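Local coordinates for taurine:2-oxoglutarate aminotransferase (Bifidobacterium kashiwanohense PV20-2, PDB 6JIX), which probably transfers the amino group of taurine to 2-oxoglutarate, using pyridoxal 5'-phosphate as cofactor, at residues A[219-224]-A[368-373]. Numbering follows the deposited sequence.
With PLP (pyridoxal-5'-phosphate), chain G.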
loop_
_atom_site.group_PDB
_atom_site.type_symbol
_atom_site.label_atom_id
_atom_site.label_comp_id
_atom_site.label_asym_id
_atom_site.label_seq_id
_atom_site.Cartn_x
_atom_site.Cartn_y
_atom_site.Cartn_z
ATOM N N GLU A 219 1.786 9.867 -16.200
ATOM C CA GLU A 219 0.769 8.939 -16.684
ATOM C C GLU A 219 0.865 8.800 -18.194
ATOM O O GLU A 219 0.863 9.802 -18.927
ATOM C CB GLU A 219 -0.632 9.435 -16.329
ATOM C CG GLU A 219 -1.047 9.328 -14.887
ATOM C CD GLU A 219 -2.415 9.969 -14.631
ATOM O OE1 GLU A 219 -3.428 9.230 -14.663
ATOM O OE2 GLU A 219 -2.479 11.199 -14.393
ATOM N N SER A 220 0.887 7.551 -18.664
ATOM C CA SER A 220 0.971 7.315 -20.107
ATOM C C SER A 220 -0.081 8.135 -20.850
ATOM O O SER A 220 0.238 8.896 -21.772
ATOM C CB SER A 220 0.807 5.820 -20.407
ATOM O OG SER A 220 1.886 5.045 -19.891
ATOM N N ILE A 221 -1.331 8.048 -20.399
ATOM C CA ILE A 221 -2.411 8.944 -20.796
ATOM C C ILE A 221 -3.056 9.415 -19.507
ATOM O O ILE A 221 -3.454 8.583 -18.683
ATOM C CB ILE A 221 -3.452 8.243 -21.688
ATOM C CG1 ILE A 221 -2.861 7.942 -23.060
ATOM C CG2 ILE A 221 -4.706 9.113 -21.836
ATOM C CD1 ILE A 221 -3.578 6.810 -23.803
ATOM N N VAL A 222 -3.105 10.735 -19.294
ATOM C CA VAL A 222 -3.644 11.246 -18.029
ATOM C C VAL A 222 -5.068 10.737 -17.843
ATOM O O VAL A 222 -5.949 11.015 -18.667
ATOM C CB VAL A 222 -3.567 12.776 -17.959
ATOM C CG1 VAL A 222 -4.533 13.303 -16.915
ATOM C CG2 VAL A 222 -2.161 13.211 -17.608
ATOM N N GLY A 223 -5.306 10.017 -16.739
ATOM C CA GLY A 223 -6.529 9.262 -16.567
ATOM C C GLY A 223 -7.626 9.882 -15.731
ATOM O O GLY A 223 -8.573 10.461 -16.275
ATOM N N ALA A 224 -7.535 9.751 -14.406
ATOM C CA ALA A 224 -8.650 10.196 -13.576
ATOM C C ALA A 224 -8.981 11.650 -13.857
ATOM O O ALA A 224 -10.152 12.044 -13.809
ATOM C CB ALA A 224 -8.343 9.971 -12.094
ATOM N N GLY A 368 -9.433 2.821 -27.060
ATOM C CA GLY A 368 -9.928 1.565 -26.510
ATOM C C GLY A 368 -11.229 1.795 -25.760
ATOM O O GLY A 368 -12.188 2.392 -26.265
ATOM N N LEU A 369 -11.287 1.297 -24.538
ATOM C CA LEU A 369 -12.409 1.579 -23.659
ATOM C C LEU A 369 -11.996 2.575 -22.573
ATOM O O LEU A 369 -12.397 2.464 -21.416
ATOM C CB LEU A 369 -12.974 0.281 -23.086
ATOM C CG LEU A 369 -13.661 -0.581 -24.157
ATOM C CD1 LEU A 369 -14.001 -1.969 -23.650
ATOM C CD2 LEU A 369 -14.906 0.115 -24.671
ATOM N N PHE A 370 -11.170 3.553 -22.957
ATOM C CA PHE A 370 -10.637 4.616 -22.099
ATOM C C PHE A 370 -11.098 5.950 -22.697
ATOM O O PHE A 370 -10.507 6.443 -23.667
ATOM C CB PHE A 370 -9.111 4.518 -22.035
ATOM C CG PHE A 370 -8.495 5.149 -20.817
ATOM C CD1 PHE A 370 -9.136 5.110 -19.581
ATOM C CD2 PHE A 370 -7.252 5.766 -20.901
ATOM C CE1 PHE A 370 -8.544 5.694 -18.449
ATOM C CE2 PHE A 370 -6.659 6.350 -19.777
ATOM C CZ PHE A 370 -7.307 6.315 -18.552
ATOM N N SER A 371 -12.123 6.562 -22.107
ATOM C CA SER A 371 -12.822 7.644 -22.792
ATOM C C SER A 371 -13.401 8.622 -21.785
ATOM O O SER A 371 -13.636 8.277 -20.623
ATOM C CB SER A 371 -13.947 7.092 -23.678
ATOM O OG SER A 371 -15.138 6.916 -22.922
ATOM N N ALA A 372 -13.647 9.848 -22.256
ATOM C CA ALA A 372 -14.206 10.904 -21.421
ATOM C C ALA A 372 -14.842 11.986 -22.288
ATOM O O ALA A 372 -14.436 12.215 -23.433
ATOM C CB ALA A 372 -13.138 11.526 -20.511
ATOM N N LEU A 373 -15.826 12.668 -21.713
ATOM C CA LEU A 373 -16.457 13.827 -22.320
ATOM C C LEU A 373 -16.131 15.076 -21.508
ATOM O O LEU A 373 -16.217 15.062 -20.269
ATOM C CB LEU A 373 -17.968 13.638 -22.395
ATOM C CG LEU A 373 -18.459 12.432 -23.202
ATOM C CD1 LEU A 373 -19.988 12.389 -23.202
ATOM C CD2 LEU A 373 -17.895 12.420 -24.625
HETATM N N1 PLP G . -1.684 6.408 -10.588
HETATM C C2 PLP G . -2.800 6.585 -11.301
HETATM C C2A PLP G . -2.729 6.916 -12.781
HETATM C C3 PLP G . -4.071 6.469 -10.686
HETATM O O3 PLP G . -5.243 6.651 -11.396
HETATM C C4 PLP G . -4.162 6.162 -9.347
HETATM C C4A PLP G . -5.574 6.039 -8.705
HETATM O O4A PLP G . -6.530 6.653 -9.180
HETATM C C5 PLP G . -2.941 5.979 -8.626
HETATM C C6 PLP G . -1.707 6.101 -9.279
HETATM C C5A PLP G . -2.996 5.622 -7.095
HETATM O O4P PLP G . -3.285 4.262 -7.035
HETATM P P PLP G . -3.785 3.601 -5.634
HETATM O O1P PLP G . -3.822 2.139 -5.745
HETATM O O2P PLP G . -2.812 3.835 -4.548
HETATM O O3P PLP G . -5.277 4.265 -5.228
#
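The ring of F370 reaches I221 and G223 with its outer atoms, and the loop it touches follows E219, the last residue of strand 213-219, in the cofactor pocket: a worked example of a ligand site backed by a hydrophobic second shell. The extended side chain of E219 runs past the C2A methyl end of the pyridoxal phosphate, OE1 lying 3.1 Å from PLP C2A. The same OE1 accepts a hydrogen bond from G223 N at 2.9 Å, the N-H arriving from well above the carboxylate plane (55° out of it), while OE2 is held by the backbone N of Y143. The carboxylate thus bridges its own loop to another wall of the pocket. A leucine in place of E219 would probably leave the N-H groups of G223 and Y143 without this acceptor, and the loop freer to shift. I221 meets the ring obliquely, CG2 lying 4.0 Å from F370 CE2. Further along, G223 CA packs 3.6 Å from F370 CZ. With CG anti to the backbone N (chi1 -157°), the ring of F370 is directed across to the loop. The ring spans the gap between the loop that follows strand 213-219 of the seven-stranded sheet and strand 370-376 of the small antiparallel sheet, with I221 also resting on I367 of strand 361-367 and helix 336-357 packed against S371 and L373.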